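EmrA (Aquifex aeolicus, PDB 4TKO) is the periplasmic adaptor protein of a major facilitator superfamily multidrug efflux pump and probably takes part in exporting xenobiotics from the cell. Local coordinates at residues S21-R26 / F248-P253; E33-L38 / G45-K50; D40-G45 / L222-D227. All coordinates share one frame; numbering follows the deposited sequence.

Interaction 1 (S21-R26 / F248-P253); sequences SYLSFR and FALVNP
CG of Leu-23 stands anti to its own carbonyl carbon (chi1 -49°), and the chain is extended beyond it. CD1 therefore comes alongside CD2 of Leu-250, 4.3 Å away. Tyr-22 has a similar first torsion (chi1 -63°) but projects from the other face of the sheet. Its ring meets Ala-249 obliquely, with Tyr-22 CD1 4.1 Å from Ala-249 CB. Backbone hydrogen bonds join the two strands. Ser-21 and Leu-250 form an antiparallel hydrogen-bonded pair, with Ser-21 N 2.8 Å from Leu-250 O. In return, Leu-250 N lies 2.7 Å from Ser-21 O, and this bond is nearly straight at 169°. Both donors lie in the plane of the carbonyl they meet. This pairing belongs to the barrel-sandwich hybrid, the lipoyl-like domain of membrane fusion proteins. It joins strand 7-24 to strand 246-251, with the long helical hairpin inserted between them in sequence. Tyr-22 and Ala-249 follow as a non-hydrogen-bonded pair. Phe-248 O accepts Leu-23 N at 2.8 Å; Tyr-22 CA makes a CA-H...O contact with the same oxygen at 3.4 Å. Phe-248 projects from the same face as Leu-23, and its buried ring packs on Leu-48, Leu-222 and Val-230.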
loop_
_atom_site.group_PDB
_atom_site.type_symbol
_atom_site.label_atom_id
_atom_site.label_comp_id
_atom_site.label_asym_id
_atom_site.label_seq_id
_atom_site.Cartn_x
_atom_site.Cartn_y
_atom_site.Cartn_z
ATOM N N SER A 21 23.456 21.102 15.186
ATOM C CA SER A 21 22.705 20.588 14.047
ATOM C C SER A 21 21.640 21.554 13.622
ATOM O O SER A 21 20.981 22.165 14.454
ATOM C CB SER A 21 22.069 19.248 14.375
ATOM O OG SER A 21 23.089 18.402 14.844
ATOM N N TYR A 22 21.474 21.686 12.311
ATOM C CA TYR A 22 20.479 22.586 11.770
ATOM C C TYR A 22 19.191 21.799 11.560
ATOM O O TYR A 22 19.244 20.681 11.083
ATOM C CB TYR A 22 20.997 23.232 10.473
ATOM C CG TYR A 22 22.230 24.108 10.687
ATOM C CD1 TYR A 22 22.126 25.359 11.288
ATOM C CD2 TYR A 22 23.493 23.684 10.290
ATOM C CE1 TYR A 22 23.238 26.144 11.505
ATOM C CE2 TYR A 22 24.607 24.473 10.474
ATOM C CZ TYR A 22 24.482 25.698 11.100
ATOM O OH TYR A 22 25.598 26.491 11.315
ATOM N N LEU A 23 18.051 22.366 11.965
ATOM C CA LEU A 23 16.756 21.717 11.763
ATOM C C LEU A 23 15.950 22.410 10.690
ATOM O O LEU A 23 15.977 23.626 10.560
ATOM C CB LEU A 23 15.929 21.687 13.046
ATOM C CG LEU A 23 16.704 21.177 14.248
ATOM C CD1 LEU A 23 15.802 21.168 15.461
ATOM C CD2 LEU A 23 17.260 19.809 13.932
ATOM N N SER A 24 15.187 21.625 9.948
ATOM C CA SER A 24 14.406 22.170 8.865
ATOM C C SER A 24 13.054 21.453 8.782
ATOM O O SER A 24 12.880 20.397 9.365
ATOM C CB SER A 24 15.192 22.040 7.563
ATOM O OG SER A 24 15.189 20.687 7.148
ATOM N N PHE A 25 12.097 22.051 8.079
ATOM C CA PHE A 25 10.855 21.363 7.725
ATOM C C PHE A 25 11.114 20.514 6.473
ATOM O O PHE A 25 11.938 20.891 5.625
ATOM C CB PHE A 25 9.718 22.365 7.460
ATOM C CG PHE A 25 9.322 23.196 8.665
ATOM C CD1 PHE A 25 10.017 24.346 8.986
ATOM C CD2 PHE A 25 8.229 22.838 9.456
ATOM C CE1 PHE A 25 9.658 25.115 10.093
ATOM C CE2 PHE A 25 7.859 23.597 10.549
ATOM C CZ PHE A 25 8.574 24.738 10.869
ATOM N N ARG A 26 10.429 19.376 6.355
ATOM C CA ARG A 26 10.592 18.520 5.179
ATOM C C ARG A 26 9.673 18.985 4.057
ATOM O O ARG A 26 9.753 18.510 2.931
ATOM C CB ARG A 26 10.339 17.054 5.525
ATOM C CG ARG A 26 11.170 16.548 6.720
ATOM C CD ARG A 26 10.931 15.079 7.000
ATOM N NE ARG A 26 11.007 14.284 5.777
ATOM C CZ ARG A 26 10.116 13.356 5.426
ATOM N NH1 ARG A 26 9.082 13.092 6.215
ATOM N NH2 ARG A 26 10.260 12.684 4.291
ATOM N N PHE A 248 16.094 26.191 13.063
ATOM C CA PHE A 248 16.850 26.334 14.307
ATOM C C PHE A 248 18.194 25.655 14.204
ATOM O O PHE A 248 18.433 24.829 13.311
ATOM C CB PHE A 248 16.114 25.736 15.516
ATOM C CG PHE A 248 14.717 26.247 15.701
ATOM C CD1 PHE A 248 13.678 25.762 14.920
ATOM C CD2 PHE A 248 14.440 27.193 16.667
ATOM C CE1 PHE A 248 12.397 26.232 15.093
ATOM C CE2 PHE A 248 13.157 27.669 16.845
ATOM C CZ PHE A 248 12.134 27.185 16.064
ATOM N N ALA A 249 19.068 25.995 15.143
ATOM C CA ALA A 249 20.243 25.186 15.411
ATOM C C ALA A 249 20.115 24.533 16.798
ATOM O O ALA A 249 19.784 25.197 17.773
ATOM C CB ALA A 249 21.478 26.022 15.321
ATOM N N LEU A 250 20.353 23.230 16.871
ATOM C CA LEU A 250 20.251 22.511 18.129
ATOM C C LEU A 250 21.607 21.994 18.549
ATOM O O LEU A 250 22.320 21.394 17.753
ATOM C CB LEU A 250 19.282 21.349 18.020
ATOM C CG LEU A 250 18.554 21.023 19.317
ATOM C CD1 LEU A 250 17.788 22.233 19.788
ATOM C CD2 LEU A 250 17.618 19.859 19.097
ATOM N N VAL A 251 21.955 22.236 19.808
ATOM C CA VAL A 251 23.238 21.819 20.337
ATOM C C VAL A 251 23.063 20.620 21.256
ATOM O O VAL A 251 22.216 20.612 22.151
ATOM C CB VAL A 251 23.923 22.969 21.106
ATOM C CG1 VAL A 251 25.171 22.469 21.868
ATOM C CG2 VAL A 251 24.276 24.086 20.147
ATOM N N ASN A 252 23.858 19.596 21.005
ATOM C CA ASN A 252 23.908 18.458 21.886
ATOM C C ASN A 252 24.738 18.867 23.086
ATOM O O ASN A 252 25.904 19.219 22.959
ATOM C CB ASN A 252 24.500 17.255 21.156
ATOM C CG ASN A 252 24.987 16.176 22.097
ATOM O OD1 ASN A 252 24.647 16.150 23.281
ATOM N ND2 ASN A 252 25.790 15.268 21.566
ATOM N N PRO A 253 24.132 18.837 24.264
ATOM C CA PRO A 253 24.791 19.403 25.444
ATOM C C PRO A 253 26.171 18.795 25.721
ATOM O O PRO A 253 27.031 19.470 26.284
ATOM C CB PRO A 253 23.809 19.086 26.569
ATOM C CG PRO A 253 22.486 18.996 25.887
ATOM C CD PRO A 253 22.762 18.386 24.542
#

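Interaction 2 (E33-L38 / G45-K50); sequences EVYKDL and GEALAK
Strands 29-34 and 47-51 run antiparallel here, with Glu-33 and Lys-50 as a hydrogen-bonded pair and Val-34 and Ala-49 as the non-hydrogen-bonded pair beside it. Lys-50 N binds Glu-33 O at 3.0 Å, while the return bond from Glu-33 N is weak. Next, the pairing gives way to a turn. Leu-48 O takes Tyr-35 N at 2.8 Å, from above the carbonyl plane, and adds a weak bond from Lys-36 N. Tyr-35 and Lys-36 then both send their CB toward segment 45-50. The Tyr-35 ring reaches across Ala-47, with Tyr-35 CD2 3.7 Å from Ala-47 CB. Its hydroxyl ends beside the bent chain of Lys-50, with Tyr-35 OH 3.7 Å from Lys-50 NZ. Lys-36 bends at chi2 and chi4. Its CG rests 3.7 Å from CD2 of Leu-48, and the two side chains cross at about a right angle. Its ammonium goes on to Glu-46, whose chain is extended beyond CG. Lys-36 NZ and Glu-46 OE2 form a salt bridge, with NZ above the carboxylate plane. It is modelled very short at 2.4 Å, a value to which no strength should be attached at this resolution. Glu-46 OE1 accepts the backbone N of Lys-43. The carboxylate of Glu-46 is thus held at both oxygens, and the nearby ammonium should favour its ionised form.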
loop_
_atom_site.group_PDB
_atom_site.type_symbol
_atom_site.label_atom_id
_atom_site.label_comp_id
_atom_site.label_asym_id
_atom_site.label_seq_id
_atom_site.Cartn_x
_atom_site.Cartn_y
_atom_site.Cartn_z
ATOM N N GLU A 33 3.456 29.532 13.945
ATOM C CA GLU A 33 3.662 29.418 15.387
ATOM C C GLU A 33 5.101 29.032 15.707
ATOM O O GLU A 33 5.682 28.167 15.052
ATOM C CB GLU A 33 2.715 28.387 15.993
ATOM C CG GLU A 33 1.255 28.693 15.805
ATOM C CD GLU A 33 0.812 29.876 16.640
ATOM O OE1 GLU A 33 1.600 30.325 17.511
ATOM O OE2 GLU A 33 -0.322 30.357 16.420
ATOM N N VAL A 34 5.667 29.673 16.722
ATOM C CA VAL A 34 6.992 29.316 17.212
ATOM C C VAL A 34 6.924 28.958 18.692
ATOM O O VAL A 34 6.591 29.789 19.522
ATOM C CB VAL A 34 7.990 30.456 17.001
ATOM C CG1 VAL A 34 9.375 30.025 17.443
ATOM C CG2 VAL A 34 8.006 30.853 15.544
ATOM N N TYR A 35 7.223 27.713 19.019
ATOM C CA TYR A 35 7.024 27.237 20.376
ATOM C C TYR A 35 8.274 27.347 21.243
ATOM O O TYR A 35 8.194 27.277 22.467
ATOM C CB TYR A 35 6.552 25.789 20.344
ATOM C CG TYR A 35 5.274 25.606 19.572
ATOM C CD1 TYR A 35 4.173 26.415 19.818
ATOM C CD2 TYR A 35 5.168 24.643 18.580
ATOM C CE1 TYR A 35 3.001 26.264 19.104
ATOM C CE2 TYR A 35 3.993 24.481 17.867
ATOM C CZ TYR A 35 2.914 25.290 18.134
ATOM O OH TYR A 35 1.748 25.135 17.422
ATOM N N LYS A 36 9.426 27.500 20.603
ATOM C CA LYS A 36 10.709 27.477 21.301
ATOM C C LYS A 36 11.522 28.643 20.799
ATOM O O LYS A 36 11.295 29.119 19.693
ATOM C CB LYS A 36 11.465 26.158 21.074
ATOM C CG LYS A 36 10.864 24.953 21.802
ATOM C CD LYS A 36 10.451 25.327 23.218
ATOM C CE LYS A 36 10.449 24.128 24.167
ATOM N NZ LYS A 36 9.233 23.279 24.056
ATOM N N ASP A 37 12.449 29.129 21.616
ATOM C CA ASP A 37 13.240 30.280 21.216
ATOM C C ASP A 37 14.680 30.015 21.591
ATOM O O ASP A 37 14.982 29.016 22.248
ATOM C CB ASP A 37 12.713 31.561 21.868
ATOM C CG ASP A 37 13.186 32.838 21.154
ATOM O OD1 ASP A 37 14.134 32.776 20.340
ATOM O OD2 ASP A 37 12.607 33.920 21.415
ATOM N N LEU A 38 15.558 30.895 21.122
ATOM C CA LEU A 38 16.978 30.876 21.457
ATOM C C LEU A 38 17.166 30.640 22.949
ATOM O O LEU A 38 16.510 31.280 23.763
ATOM C CB LEU A 38 17.632 32.196 21.038
ATOM C CG LEU A 38 19.091 32.435 21.419
ATOM C CD1 LEU A 38 20.019 31.657 20.515
ATOM C CD2 LEU A 38 19.394 33.909 21.341
ATOM N N GLY A 45 11.416 15.111 20.567
ATOM C CA GLY A 45 10.009 14.917 20.294
ATOM C C GLY A 45 9.188 16.182 20.431
ATOM O O GLY A 45 8.101 16.271 19.872
ATOM N N GLU A 46 9.698 17.153 21.179
ATOM C CA GLU A 46 8.996 18.424 21.361
ATOM C C GLU A 46 8.796 19.150 20.044
ATOM O O GLU A 46 9.656 19.092 19.150
ATOM C CB GLU A 46 9.761 19.340 22.320
ATOM C CG GLU A 46 9.854 18.855 23.756
ATOM C CD GLU A 46 10.176 19.979 24.733
ATOM O OE1 GLU A 46 11.122 19.814 25.530
ATOM O OE2 GLU A 46 9.481 21.024 24.715
ATOM N N ALA A 47 7.667 19.845 19.925
ATOM C CA ALA A 47 7.452 20.733 18.785
ATOM C C ALA A 47 8.208 22.023 19.004
ATOM O O ALA A 47 8.202 22.573 20.106
ATOM C CB ALA A 47 5.987 21.022 18.576
ATOM N N LEU A 48 8.866 22.496 17.954
ATOM C CA LEU A 48 9.623 23.731 18.026
ATOM C C LEU A 48 8.880 24.808 17.294
ATOM O O LEU A 48 8.900 25.966 17.705
ATOM C CB LEU A 48 11.018 23.555 17.426
ATOM C CG LEU A 48 11.797 22.331 17.919
ATOM C CD1 LEU A 48 13.083 22.184 17.153
ATOM C CD2 LEU A 48 12.097 22.421 19.415
ATOM N N ALA A 49 8.203 24.425 16.212
ATOM C CA ALA A 49 7.506 25.392 15.376
ATOM C C ALA A 49 6.518 24.702 14.464
ATOM O O ALA A 49 6.524 23.482 14.359
ATOM C CB ALA A 49 8.482 26.173 14.577
ATOM N N LYS A 50 5.675 25.471 13.784
ATOM C CA LYS A 50 4.605 24.855 13.017
ATOM C C LYS A 50 4.264 25.673 11.784
ATOM O O LYS A 50 4.283 26.903 11.827
ATOM C CB LYS A 50 3.378 24.672 13.917
ATOM C CG LYS A 50 2.110 24.266 13.216
ATOM C CD LYS A 50 0.916 25.003 13.825
ATOM C CE LYS A 50 -0.298 24.088 13.943
ATOM N NZ LYS A 50 -0.113 23.077 15.028
#

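Interaction 3 (D40-G45 / L222-D227); sequences DYVKRG and LIAPFD
Two hydrogen bonds hold this contact, and each uses a backbone N-H of segment 40-45. Arg-44 N meets Asp-227 OD1 at 3.0 Å and 160°, from well above the carboxylate plane. Gly-45 N meets Ala-224 O at 2.8 Å, in the carbonyl plane and on a lone pair. The same Asp-227 OD1 lies against the aliphatic chain of Lys-43, 3.0 Å from CD. The Lys-43 ammonium stays beyond salt-bridge range, with NZ 4.3 Å from Asp-227 OD1, yet its charge may still stabilise the ionised carboxylate. Arg-44 has CG anti to its backbone N (chi1 167°). Its CB rests over the backbone of Phe-226, and its CD reaches Pro-225 O at 3.7 Å. Tyr-41 OH touches CB of Asp-227 at 3.6 Å, and the ring and carboxylate planes are almost parallel.

Ala-Pro-Phe-Asp-Gly, from Ala-224 to Gly-228, is a sequence often met in membrane fusion proteins. Here it follows strand 221-223, where the chain has returned from the helical hairpin, and leads into strand 228-233. It sits against strand 41-42 and the turn after it.

Ala-224 CB faces Lys-43 O and Val-42 CG2. Val-42 O receives a CA-H...O contact from Asp-227 CA at 3.3 Å. Gly-45 has a positive phi (114°), where a CB would press on the carbonyl O of Arg-44, and Ile-223 CB packs against its O.

Farther out, Glu-46 also bonds to Lys-43, which is consistent with a fixed turn before Arg-44. Val-42 bonds through its backbone to Gly-228. Leu-48 touches both Val-42 and Ala-224. Phe-226 has its CB directed away, and its side chain touches Leu-250 and Ser-21.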
loop_
_atom_site.group_PDB
_atom_site.type_symbol
_atom_site.label_atom_id
_atom_site.label_comp_id
_atom_site.label_asym_id
_atom_site.label_seq_id
_atom_site.Cartn_x
_atom_site.Cartn_y
_atom_site.Cartn_z
ATOM N N ASP A 40 16.305 27.883 24.678
ATOM C CA ASP A 40 15.465 26.842 25.274
ATOM C C ASP A 40 16.124 25.475 25.234
ATOM O O ASP A 40 16.773 25.120 24.247
ATOM C CB ASP A 40 14.103 26.760 24.591
ATOM C CG ASP A 40 13.219 27.939 24.933
ATOM O OD1 ASP A 40 13.550 28.624 25.924
ATOM O OD2 ASP A 40 12.211 28.180 24.214
ATOM N N TYR A 41 15.967 24.725 26.324
ATOM C CA TYR A 41 16.289 23.306 26.331
ATOM C C TYR A 41 15.077 22.553 25.817
ATOM O O TYR A 41 13.940 22.864 26.196
ATOM C CB TYR A 41 16.664 22.812 27.723
ATOM C CG TYR A 41 17.215 21.407 27.734
ATOM C CD1 TYR A 41 18.562 21.167 27.485
ATOM C CD2 TYR A 41 16.392 20.321 27.977
ATOM C CE1 TYR A 41 19.074 19.877 27.482
ATOM C CE2 TYR A 41 16.893 19.024 27.980
ATOM C CZ TYR A 41 18.233 18.807 27.735
ATOM O OH TYR A 41 18.734 17.518 27.747
ATOM N N VAL A 42 15.309 21.592 24.930
ATOM C CA VAL A 42 14.194 20.852 24.364
ATOM C C VAL A 42 14.462 19.368 24.339
ATOM O O VAL A 42 15.587 18.905 24.127
ATOM C CB VAL A 42 13.835 21.329 22.937
ATOM C CG1 VAL A 42 13.059 22.626 23.010
ATOM C CG2 VAL A 42 15.073 21.490 22.098
ATOM N N LYS A 43 13.388 18.631 24.576
ATOM C CA LYS A 43 13.435 17.191 24.701
ATOM C C LYS A 43 13.074 16.590 23.348
ATOM O O LYS A 43 12.186 17.096 22.644
ATOM C CB LYS A 43 12.474 16.729 25.808
ATOM C CG LYS A 43 12.946 15.516 26.608
ATOM C CD LYS A 43 14.032 15.853 27.618
ATOM C CE LYS A 43 14.445 14.602 28.412
ATOM N NZ LYS A 43 15.353 14.905 29.568
ATOM N N ARG A 44 13.790 15.537 22.976
ATOM C CA ARG A 44 13.504 14.792 21.757
ATOM C C ARG A 44 12.009 14.542 21.609
ATOM O O ARG A 44 11.404 13.873 22.441
ATOM C CB ARG A 44 14.264 13.467 21.757
ATOM C CG ARG A 44 13.811 12.502 20.710
ATOM C CD ARG A 44 14.758 11.297 20.575
ATOM N NE ARG A 44 14.772 10.427 21.748
ATOM C CZ ARG A 44 13.771 9.616 22.079
ATOM N NH1 ARG A 44 12.671 9.586 21.334
ATOM N NH2 ARG A 44 13.857 8.849 23.164
ATOM N N GLY A 45 11.416 15.111 20.567
ATOM C CA GLY A 45 10.009 14.917 20.294
ATOM C C GLY A 45 9.188 16.182 20.431
ATOM O O GLY A 45 8.101 16.271 19.872
ATOM N N LEU A 222 7.543 20.968 13.016
ATOM C CA LEU A 222 8.952 20.726 13.273
ATOM C C LEU A 222 9.218 20.182 14.680
ATOM O O LEU A 222 9.151 20.927 15.652
ATOM C CB LEU A 222 9.721 22.032 13.062
ATOM C CG LEU A 222 11.222 21.973 13.290
ATOM C CD1 LEU A 222 11.840 20.810 12.519
ATOM C CD2 LEU A 222 11.845 23.272 12.868
ATOM N N ILE A 223 9.537 18.897 14.801
ATOM C CA ILE A 223 9.807 18.351 16.130
ATOM C C ILE A 223 11.292 18.085 16.295
ATOM O O ILE A 223 12.001 17.903 15.307
ATOM C CB ILE A 223 9.014 17.052 16.418
ATOM C CG1 ILE A 223 9.617 15.859 15.694
ATOM C CG2 ILE A 223 7.557 17.217 16.041
ATOM C CD1 ILE A 223 8.939 14.558 16.046
ATOM N N ALA A 224 11.757 18.075 17.545
ATOM C CA ALA A 224 13.185 17.955 17.836
ATOM C C ALA A 224 13.671 16.512 17.744
ATOM O O ALA A 224 13.081 15.613 18.344
ATOM C CB ALA A 224 13.493 18.526 19.205
ATOM N N PRO A 225 14.752 16.292 16.977
ATOM C CA PRO A 225 15.340 14.975 16.683
ATOM C C PRO A 225 16.144 14.394 17.840
ATOM O O PRO A 225 16.398 13.188 17.885
ATOM C CB PRO A 225 16.254 15.259 15.495
ATOM C CG PRO A 225 16.673 16.698 15.692
ATOM C CD PRO A 225 15.465 17.384 16.287
ATOM N N PHE A 226 16.557 15.251 18.764
ATOM C CA PHE A 226 17.281 14.788 19.932
ATOM C C PHE A 226 17.134 15.819 21.048
ATOM O O PHE A 226 16.619 16.915 20.810
ATOM C CB PHE A 226 18.757 14.515 19.579
ATOM C CG PHE A 226 19.477 15.679 18.967
ATOM C CD1 PHE A 226 19.992 16.700 19.767
ATOM C CD2 PHE A 226 19.662 15.756 17.592
ATOM C CE1 PHE A 226 20.676 17.785 19.211
ATOM C CE2 PHE A 226 20.338 16.832 17.017
ATOM C CZ PHE A 226 20.851 17.848 17.827
ATOM N N ASP A 227 17.542 15.463 22.268
ATOM C CA ASP A 227 17.592 16.423 23.380
ATOM C C ASP A 227 18.694 17.423 23.105
ATOM O O ASP A 227 19.760 17.042 22.634
ATOM C CB ASP A 227 17.851 15.720 24.721
ATOM C CG ASP A 227 16.864 14.593 25.000
ATOM O OD1 ASP A 227 15.678 14.899 25.247
ATOM O OD2 ASP A 227 17.280 13.409 24.989
#

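All three interactions lie in one small domain, their centres 9 to 11 Å apart. Interaction 1 is the most buried and is mainly regular strand pairing, with apolar side chains packed on the face of Leu-23, Phe-248 and Leu-250. Interaction 2, partly buried, adds a salt bridge where its pairing ends. Interaction 3 is a surface contact without regular strand pairing and relies on one hydrogen bond to a carboxylate and one to a carbonyl. Interactions 2 and 3 share Gly-45, and strands 47-51 and 221-223 are neighbours in one sheet. Interaction 1 lies in the larger sheet, which interaction 3 also reaches through strand 41-42. Interactions 2 and 3 are both nested within the loop interaction 1 closes.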